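RNA polymerase sigma-H factor (Fusobacterium nucleatum subsp. nucleatum, PDB 3MZY) probably acts as a sigma-70 family initiation factor that directs RNA polymerase to specific promoters and is then released. Local coordinates at residues 11-14 against 15-19; 111-114 against 115-118; 123-126 against 127-131. All coordinates share one frame; numbering follows the deposited sequence.

Contact 1: 11-14 against 15-19; sequences GILG and LLKAI
Gly11 and Leu15 are joined across one turn of helix 8-21, Gly11 O accepting from Leu15 N at 2.9 Å. The CB of Leu15 lies against the same carbonyl, 3.6 Å from Gly11 O. Ile12 repeats the backbone link with Leu16 and adds a side-chain contact. Its CG2 branch is turned anti to the backbone N, which sets this methyl alongside Leu16, the two side chains pointing the same way with Ile12 CG2 4.2 Å from Leu16 CD2. The touch is light, and both residues find further partners in another helix. Leu13 O receives Lys17 N at 2.8 Å. The Leu13 methyl CD2 lies 4.2 Å from Lys17 CE, beside the extended lysine chain, whose NZ goes on to a salt bridge with Glu40. Gly14 closes the series, its O bound to Ala18 N at 2.8 Å and touched by Lys17 CB at 3.3 Å and by Ala18 CB at 3.5 Å. Residues 11-19 fall within the sigma-70 region 2 family match. The side chains of the two turns fan out between several helices: Ile12 and Leu16 meet Phe102 of helix 91-109, Leu15 meets Ile37 of helix 29-50 and Leu121 of helix 112-121, and Ile19 packs on Ile156 of helix 138-159.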
ATOM      1  N   GLY A  11      -4.017   1.527  -5.917  1.00 51.50           N
ATOM      2  CA  GLY A  11      -3.897   0.944  -4.572  1.00 51.35           C
ATOM      3  C   GLY A  11      -2.500   1.055  -3.997  1.00 52.38           C
ATOM      4  O   GLY A  11      -2.306   1.618  -2.908  1.00 52.20           O
ATOM      5  N   ILE A  12      -1.528   0.550  -4.760  1.00 52.88           N
ATOM      6  CA  ILE A  12      -0.131   0.626  -4.416  1.00 54.46           C
ATOM      7  C   ILE A  12       0.315   2.060  -4.202  1.00 56.53           C
ATOM      8  O   ILE A  12       0.999   2.350  -3.217  1.00 57.15           O
ATOM      9  CB  ILE A  12       0.756  -0.024  -5.506  1.00 55.19           C
ATOM     10  CG1 ILE A  12       0.336  -1.485  -5.726  1.00 55.82           C
ATOM     11  CG2 ILE A  12       2.225   0.099  -5.141  1.00 53.56           C
ATOM     12  CD1 ILE A  12       1.181  -2.245  -6.734  1.00 57.93           C
ATOM     13  N   LEU A  13      -0.047   2.951  -5.124  1.00 57.96           N
ATOM     14  CA  LEU A  13       0.323   4.357  -4.994  1.00 60.80           C
ATOM     15  C   LEU A  13      -0.223   4.876  -3.657  1.00 61.62           C
ATOM     16  O   LEU A  13       0.530   5.453  -2.855  1.00 62.45           O
ATOM     17  CB  LEU A  13      -0.261   5.187  -6.149  1.00 61.58           C
ATOM     18  CG  LEU A  13       0.431   6.447  -6.684  1.00 64.51           C
ATOM     19  CD1 LEU A  13      -0.636   7.487  -7.044  1.00 65.00           C
ATOM     20  CD2 LEU A  13       1.484   7.062  -5.732  1.00 67.02           C
ATOM     21  N   GLY A  14      -1.529   4.654  -3.440  1.00 61.24           N
ATOM     22  CA  GLY A  14      -2.222   5.003  -2.195  1.00 62.15           C
ATOM     23  C   GLY A  14      -1.442   4.549  -0.975  1.00 62.70           C
ATOM     24  O   GLY A  14      -1.256   5.327  -0.040  1.00 64.50           O
ATOM     25  N   LEU A  15      -0.954   3.309  -1.005  1.00 61.14           N
ATOM     26  CA  LEU A  15      -0.224   2.738   0.105  1.00 60.98           C
ATOM     27  C   LEU A  15       1.127   3.423   0.322  1.00 63.03           C
ATOM     28  O   LEU A  15       1.489   3.734   1.460  1.00 63.87           O
ATOM     29  CB  LEU A  15      -0.029   1.222  -0.083  1.00 59.86           C
ATOM     30  CG  LEU A  15       0.902   0.481   0.898  1.00 58.06           C
ATOM     31  CD1 LEU A  15       0.312   0.411   2.300  1.00 56.61           C
ATOM     32  CD2 LEU A  15       1.233  -0.923   0.423  1.00 55.36           C
ATOM     33  N   LEU A  16       1.873   3.619  -0.770  1.00 63.75           N
ATOM     34  CA  LEU A  16       3.147   4.316  -0.757  1.00 64.90           C
ATOM     35  C   LEU A  16       3.008   5.731  -0.203  1.00 65.68           C
ATOM     36  O   LEU A  16       3.911   6.237   0.473  1.00 66.73           O
ATOM     37  CB  LEU A  16       3.711   4.368  -2.176  1.00 66.13           C
ATOM     38  CG  LEU A  16       4.900   3.496  -2.594  1.00 67.68           C
ATOM     39  CD1 LEU A  16       5.015   2.216  -1.777  1.00 67.68           C
ATOM     40  CD2 LEU A  16       4.793   3.188  -4.081  1.00 68.70           C
ATOM     41  N   LYS A  17       1.877   6.356  -0.515  1.00 65.06           N
ATOM     42  CA  LYS A  17       1.516   7.664   0.025  1.00 66.27           C
ATOM     43  C   LYS A  17       1.246   7.544   1.514  1.00 65.64           C
ATOM     44  O   LYS A  17       1.758   8.333   2.304  1.00 66.98           O
ATOM     45  CB  LYS A  17       0.274   8.219  -0.680  1.00 66.08           C
ATOM     46  CG  LYS A  17       0.575   8.999  -1.953  1.00 68.08           C
ATOM     47  CD  LYS A  17      -0.641   9.792  -2.416  1.00 68.82           C
ATOM     48  CE  LYS A  17      -0.471  10.263  -3.840  1.00 69.75           C
ATOM     49  NZ  LYS A  17      -1.576  11.185  -4.222  1.00 70.75           N
ATOM     50  N   ALA A  18       0.443   6.545   1.885  1.00 63.47           N
ATOM     51  CA  ALA A  18       0.162   6.251   3.282  1.00 62.64           C
ATOM     52  C   ALA A  18       1.455   6.200   4.094  1.00 62.97           C
ATOM     53  O   ALA A  18       1.575   6.862   5.122  1.00 63.46           O
ATOM     54  CB  ALA A  18      -0.595   4.936   3.403  1.00 60.78           C
ATOM     55  N   ILE A  19       2.414   5.422   3.595  1.00 62.49           N
ATOM     56  CA  ILE A  19       3.684   5.187   4.255  1.00 63.26           C
ATOM     57  C   ILE A  19       4.531   6.463   4.358  1.00 66.02           C
ATOM     58  O   ILE A  19       5.119   6.729   5.403  1.00 66.80           O
ATOM     59  CB  ILE A  19       4.494   4.096   3.503  1.00 63.07           C
ATOM     60  CG1 ILE A  19       3.756   2.759   3.521  1.00 60.78           C
ATOM     61  CG2 ILE A  19       5.929   3.954   4.081  1.00 63.48           C
ATOM     62  CD1 ILE A  19       4.275   1.755   2.496  1.00 60.43           C
TER

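Contact 2: 111-114 against 115-118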
ATOM      1  N   SER A 111       6.740 -12.273   3.213  1.00 42.15           N
ATOM      2  CA  SER A 111       6.247 -13.611   3.492  1.00 43.93           C
ATOM      3  C   SER A 111       4.966 -13.899   2.651  1.00 44.10           C
ATOM      4  O   SER A 111       4.370 -12.992   2.049  1.00 42.01           O
ATOM      5  CB  SER A 111       5.937 -13.723   4.985  1.00 44.47           C
ATOM      6  OG  SER A 111       4.728 -13.015   5.307  1.00 44.07           O
ATOM      7  N   LYS A 112       4.555 -15.158   2.598  1.00 47.50           N
ATOM      8  CA  LYS A 112       3.264 -15.507   1.998  1.00 49.88           C
ATOM      9  C   LYS A 112       2.093 -14.772   2.707  1.00 47.56           C
ATOM     10  O   LYS A 112       1.204 -14.225   2.045  1.00 48.08           O
ATOM     11  CB  LYS A 112       3.053 -17.017   2.053  1.00 55.42           C
ATOM     12  CG  LYS A 112       1.860 -17.495   1.266  1.00 60.74           C
ATOM     13  CD  LYS A 112       1.220 -18.713   1.919  1.00 66.84           C
ATOM     14  CE  LYS A 112       0.220 -19.339   0.983  1.00 74.63           C
ATOM     15  NZ  LYS A 112      -0.660 -20.272   1.719  1.00 80.80           N
ATOM     16  N   PHE A 113       2.116 -14.746   4.042  1.00 46.70           N
ATOM     17  CA  PHE A 113       1.120 -14.020   4.851  1.00 45.52           C
ATOM     18  C   PHE A 113       1.106 -12.517   4.518  1.00 43.30           C
ATOM     19  O   PHE A 113       0.052 -11.945   4.235  1.00 44.65           O
ATOM     20  CB  PHE A 113       1.368 -14.266   6.357  1.00 46.44           C
ATOM     21  CG  PHE A 113       0.264 -13.760   7.268  1.00 47.22           C
ATOM     22  CD1 PHE A 113      -1.055 -13.624   6.811  1.00 46.97           C
ATOM     23  CD2 PHE A 113       0.545 -13.454   8.601  1.00 48.48           C
ATOM     24  CE1 PHE A 113      -2.083 -13.166   7.652  1.00 48.56           C
ATOM     25  CE2 PHE A 113      -0.468 -13.007   9.467  1.00 52.43           C
ATOM     26  CZ  PHE A 113      -1.799 -12.852   8.984  1.00 51.02           C
ATOM     27  N   GLU A 114       2.277 -11.895   4.530  1.00 41.96           N
ATOM     28  CA  GLU A 114       2.406 -10.483   4.158  1.00 41.12           C
ATOM     29  C   GLU A 114       1.867 -10.197   2.751  1.00 41.72           C
ATOM     30  O   GLU A 114       1.189  -9.185   2.535  1.00 43.52           O
ATOM     31  CB  GLU A 114       3.855 -10.033   4.299  1.00 40.20           C
ATOM     32  CG  GLU A 114       4.295  -9.853   5.732  1.00 40.99           C
ATOM     33  CD  GLU A 114       5.821  -9.809   5.903  1.00 45.32           C
ATOM     34  OE1 GLU A 114       6.558 -10.099   4.920  1.00 43.48           O
ATOM     35  OE2 GLU A 114       6.284  -9.495   7.031  1.00 46.91           O
ATOM     36  N   LYS A 115       2.135 -11.099   1.809  1.00 40.89           N
ATOM     37  CA  LYS A 115       1.613 -10.971   0.446  1.00 41.82           C
ATOM     38  C   LYS A 115       0.087 -11.115   0.381  1.00 42.74           C
ATOM     39  O   LYS A 115      -0.579 -10.422  -0.407  1.00 43.02           O
ATOM     40  CB  LYS A 115       2.247 -12.001  -0.480  1.00 44.26           C
ATOM     41  CG  LYS A 115       3.700 -11.704  -0.840  1.00 46.70           C
ATOM     42  CD  LYS A 115       4.302 -12.950  -1.427  1.00 48.42           C
ATOM     43  CE  LYS A 115       5.561 -12.653  -2.135  1.00 53.86           C
ATOM     44  NZ  LYS A 115       6.267 -13.924  -2.526  1.00 59.84           N
ATOM     45  N   GLU A 116      -0.455 -12.027   1.185  1.00 44.72           N
ATOM     46  CA  GLU A 116      -1.898 -12.273   1.199  1.00 48.50           C
ATOM     47  C   GLU A 116      -2.610 -11.021   1.706  1.00 47.07           C
ATOM     48  O   GLU A 116      -3.620 -10.620   1.148  1.00 48.99           O
ATOM     49  CB  GLU A 116      -2.249 -13.468   2.091  1.00 52.74           C
ATOM     50  CG  GLU A 116      -2.034 -14.831   1.469  1.00 58.29           C
ATOM     51  CD  GLU A 116      -2.301 -15.974   2.457  1.00 67.10           C
ATOM     52  OE1 GLU A 116      -2.883 -17.006   2.037  1.00 73.33           O
ATOM     53  OE2 GLU A 116      -1.935 -15.844   3.658  1.00 67.47           O
ATOM     54  N   VAL A 117      -2.051 -10.411   2.751  1.00 44.85           N
ATOM     55  CA  VAL A 117      -2.590  -9.190   3.338  1.00 44.51           C
ATOM     56  C   VAL A 117      -2.487  -8.011   2.364  1.00 42.61           C
ATOM     57  O   VAL A 117      -3.452  -7.268   2.155  1.00 44.60           O
ATOM     58  CB  VAL A 117      -1.902  -8.865   4.701  1.00 44.10           C
ATOM     59  CG1 VAL A 117      -2.194  -7.416   5.140  1.00 44.25           C
ATOM     60  CG2 VAL A 117      -2.364  -9.856   5.787  1.00 47.61           C
ATOM     61  N   LEU A 118      -1.313  -7.854   1.764  1.00 40.98           N
ATOM     62  CA  LEU A 118      -1.060  -6.790   0.787  1.00 40.24           C
ATOM     63  C   LEU A 118      -2.090  -6.824  -0.331  1.00 42.11           C
ATOM     64  O   LEU A 118      -2.670  -5.794  -0.672  1.00 43.58           O
ATOM     65  CB  LEU A 118       0.353  -6.944   0.211  1.00 40.05           C
ATOM     66  CG  LEU A 118       0.838  -5.902  -0.798  1.00 42.30           C
ATOM     67  CD1 LEU A 118       0.919  -4.503  -0.138  1.00 42.06           C
ATOM     68  CD2 LEU A 118       2.192  -6.309  -1.420  1.00 42.40           C
TER
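Ser111 is tied down at three points: its O receives Lys115 N one turn on, while its N and OG are both engaged by Glu114. The pair forms a capping box at the start of helix 112-121, with Ser111 as N-cap. Ser111 OG accepts from Glu114 N at 2.8 Å, and in return Ser111 N donates to Glu114 OE1, also at 2.8 Å, coming from above the carboxylate plane and 36° out of it. The other carboxylate oxygen, OE2, forms salt bridges with Lys151 and Arg147 of helix 138-159, so Glu114 serves the cap and an interhelical junction at once. These two positive neighbours would be expected to favour its ionised form. On another side of the helix, Lys112 and Glu116 slant across each other and make a long, weak salt bridge, 4.0 Å from Lys112 NZ to Glu116 OE1. The second oxygen of Glu116 leans toward Phe113, its OE2 4.0 Å from CD1, with the carboxylate nearly upright to the ring at 82°. Phe113 has CG anti to its backbone N (chi1 -170°), which carries the ring outward to Leu134, Ile141 and Thr144, and Lys136 makes a cation-pi contact with it. One methyl of Val117 touches both the ring and the backbone of Phe113: CG2 is 3.6 Å from Phe113 O and 3.8 Å from Phe113 CE1.

Contact 3: 123-126 against 127-131; sequences RGYS and YREIA
Ser126 O accepts from Ile130 N at 2.8 Å, the first turn of helix 127-134, after a loop in which Gly124 adopts a positive phi. The side chain of Ser126 caps the first turn. Its OG stands between the backbone N and the carbonyl carbon (chi1 66°), and from there it accepts from Glu129 N at 3.2 Å. Glu129 answers with its carboxylate: the chain runs extended beyond CG, along the serine, and OE1 takes Ser126 N at 3.0 Å on its anti side, 33° out of the carboxylate plane. Together these bonds make a capping box with Ser126 as N-cap, while Gly124, the C-prime residue of a Schellman motif, ends the preceding helix 112-121. Position and sequence are consistent with helix 127-134 being the first helix of the helix-turn-helix in sigma region 4, with helix 138-159 as the probable recognition helix. Glu129 OE1 also reaches the ring of Tyr125 at its edge, near the ring plane, 3.5 Å from CD1; ring and carboxylate planes stand 60° apart. At the base of the tyrosine side chain, Tyr125 CB meets Ile130 CG1 at 4.0 Å, and the terminal CD1 of Ile130 lies 3.6 Å from Tyr125 O. Ile130 further packs on Ile141, and Tyr127 on Leu138 and Ile145, all of helix 138-159. Gly124 O is hydrogen-bonded by Arg38 of helix 29-50.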
ATOM      1  N   ARG A 123      -6.408  -3.382  -2.559  1.00 45.07           N
ATOM      2  CA  ARG A 123      -7.739  -3.337  -3.187  1.00 45.63           C
ATOM      3  C   ARG A 123      -8.783  -2.650  -2.278  1.00 45.34           C
ATOM      4  O   ARG A 123      -9.991  -2.758  -2.513  1.00 45.20           O
ATOM      5  CB  ARG A 123      -8.190  -4.744  -3.603  1.00 46.99           C
ATOM      6  CG  ARG A 123      -7.429  -5.315  -4.777  1.00 47.95           C
ATOM      7  CD  ARG A 123      -7.631  -6.833  -4.906  1.00 48.99           C
ATOM      8  NE  ARG A 123      -7.026  -7.363  -6.132  1.00 51.60           N
ATOM      9  CZ  ARG A 123      -5.713  -7.540  -6.336  1.00 52.31           C
ATOM     10  NH1 ARG A 123      -4.816  -7.222  -5.396  1.00 49.13           N
ATOM     11  NH2 ARG A 123      -5.285  -8.033  -7.493  1.00 53.14           N
ATOM     12  N   GLY A 124      -8.311  -1.980  -1.221  1.00 44.98           N
ATOM     13  CA  GLY A 124      -9.164  -1.079  -0.437  1.00 45.44           C
ATOM     14  C   GLY A 124     -10.040  -1.747   0.608  1.00 47.11           C
ATOM     15  O   GLY A 124     -11.096  -1.203   1.002  1.00 48.07           O
ATOM     16  N   TYR A 125      -9.608  -2.927   1.055  1.00 42.69           N
ATOM     17  CA  TYR A 125     -10.281  -3.670   2.102  1.00 40.01           C
ATOM     18  C   TYR A 125      -9.703  -3.251   3.443  1.00 41.79           C
ATOM     19  O   TYR A 125      -8.497  -3.027   3.553  1.00 43.82           O
ATOM     20  CB  TYR A 125     -10.084  -5.160   1.874  1.00 38.73           C
ATOM     21  CG  TYR A 125     -10.873  -5.671   0.700  1.00 38.50           C
ATOM     22  CD1 TYR A 125     -12.249  -5.815   0.785  1.00 38.03           C
ATOM     23  CD2 TYR A 125     -10.244  -5.961  -0.515  1.00 40.35           C
ATOM     24  CE1 TYR A 125     -12.984  -6.265  -0.305  1.00 39.03           C
ATOM     25  CE2 TYR A 125     -10.962  -6.422  -1.598  1.00 40.79           C
ATOM     26  CZ  TYR A 125     -12.330  -6.566  -1.485  1.00 39.85           C
ATOM     27  OH  TYR A 125     -13.046  -6.988  -2.561  1.00 42.00           O
ATOM     28  N   SER A 126     -10.551  -3.124   4.459  1.00 42.59           N
ATOM     29  CA  SER A 126     -10.088  -2.675   5.770  1.00 45.56           C
ATOM     30  C   SER A 126      -9.450  -3.856   6.497  1.00 44.48           C
ATOM     31  O   SER A 126      -9.692  -5.015   6.130  1.00 42.85           O
ATOM     32  CB  SER A 126     -11.249  -2.141   6.587  1.00 48.88           C
ATOM     33  OG  SER A 126     -12.133  -3.207   6.874  1.00 49.57           O
ATOM     34  N   TYR A 127      -8.655  -3.575   7.528  1.00 46.67           N
ATOM     35  CA  TYR A 127      -7.974  -4.634   8.252  1.00 47.16           C
ATOM     36  C   TYR A 127      -8.998  -5.607   8.836  1.00 47.43           C
ATOM     37  O   TYR A 127      -8.759  -6.807   8.886  1.00 48.13           O
ATOM     38  CB  TYR A 127      -7.019  -4.064   9.317  1.00 51.63           C
ATOM     39  CG  TYR A 127      -7.675  -3.635  10.613  1.00 57.53           C
ATOM     40  CD1 TYR A 127      -7.599  -4.432  11.755  1.00 61.99           C
ATOM     41  CD2 TYR A 127      -8.391  -2.442  10.691  1.00 61.64           C
ATOM     42  CE1 TYR A 127      -8.220  -4.034  12.953  1.00 70.20           C
ATOM     43  CE2 TYR A 127      -9.008  -2.031  11.874  1.00 68.50           C
ATOM     44  CZ  TYR A 127      -8.924  -2.824  13.001  1.00 73.25           C
ATOM     45  OH  TYR A 127      -9.539  -2.407  14.171  1.00 81.63           O
ATOM     46  N   ARG A 128     -10.151  -5.088   9.255  1.00 49.03           N
ATOM     47  CA  ARG A 128     -11.235  -5.930   9.751  1.00 51.64           C
ATOM     48  C   ARG A 128     -11.758  -6.846   8.653  1.00 48.83           C
ATOM     49  O   ARG A 128     -12.026  -8.025   8.889  1.00 51.30           O
ATOM     50  CB  ARG A 128     -12.378  -5.084  10.285  1.00 56.05           C
ATOM     51  CG  ARG A 128     -12.011  -4.323  11.516  1.00 62.91           C
ATOM     52  CD  ARG A 128     -13.190  -3.530  12.012  1.00 71.52           C
ATOM     53  NE  ARG A 128     -14.334  -4.386  12.290  1.00 76.62           N
ATOM     54  CZ  ARG A 128     -15.592  -4.017  12.095  1.00 82.51           C
ATOM     55  NH1 ARG A 128     -16.581  -4.851  12.379  1.00 88.50           N
ATOM     56  NH2 ARG A 128     -15.859  -2.812  11.612  1.00 83.36           N
ATOM     57  N   GLU A 129     -11.901  -6.300   7.453  1.00 47.06           N
ATOM     58  CA  GLU A 129     -12.399  -7.086   6.342  1.00 47.47           C
ATOM     59  C   GLU A 129     -11.369  -8.123   5.932  1.00 46.95           C
ATOM     60  O   GLU A 129     -11.735  -9.227   5.522  1.00 48.10           O
ATOM     61  CB  GLU A 129     -12.783  -6.190   5.165  1.00 49.20           C
ATOM     62  CG  GLU A 129     -13.996  -5.293   5.420  1.00 50.37           C
ATOM     63  CD  GLU A 129     -14.240  -4.296   4.296  1.00 56.04           C
ATOM     64  OE1 GLU A 129     -13.268  -3.921   3.600  1.00 57.91           O
ATOM     65  OE2 GLU A 129     -15.411  -3.874   4.103  1.00 60.49           O
ATOM     66  N   ILE A 130     -10.084  -7.787   6.079  1.00 46.46           N
ATOM     67  CA  ILE A 130      -9.000  -8.693   5.715  1.00 45.74           C
ATOM     68  C   ILE A 130      -8.966  -9.887   6.687  1.00 46.12           C
ATOM     69  O   ILE A 130      -8.792 -11.041   6.266  1.00 47.17           O
ATOM     70  CB  ILE A 130      -7.624  -7.934   5.627  1.00 45.99           C
ATOM     71  CG1 ILE A 130      -7.645  -6.921   4.469  1.00 46.26           C
ATOM     72  CG2 ILE A 130      -6.442  -8.905   5.460  1.00 45.13           C
ATOM     73  CD1 ILE A 130      -6.510  -5.894   4.500  1.00 44.24           C
ATOM     74  N   ALA A 131      -9.131  -9.613   7.982  1.00 45.99           N
ATOM     75  CA  ALA A 131      -9.285 -10.672   8.987  1.00 46.85           C
ATOM     76  C   ALA A 131     -10.371 -11.673   8.588  1.00 47.58           C
ATOM     77  O   ALA A 131     -10.145 -12.882   8.600  1.00 49.67           O
ATOM     78  CB  ALA A 131      -9.601 -10.074  10.331  1.00 47.23           C
TER

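In the fold
The three contacts follow one another along the chain and lie 13 to 16 Å apart, centre to centre. Contact 1 is the most central, in the region 2 part, and meets contact 2 directly where Leu15 CD2 packs on Leu118 CD1 at 3.6 Å. Contacts 2 and 3 start consecutive helices, 112-121 and 127-134, each with a serine-glutamate capping box. They touch where Ile130 CD1 lies 4.1 Å from Val117 O, and both send side chains to helix 138-159. Contacts 1 and 3 do not touch, their nearest atoms being about 5 Å apart, although each has neighbours on helix 29-50.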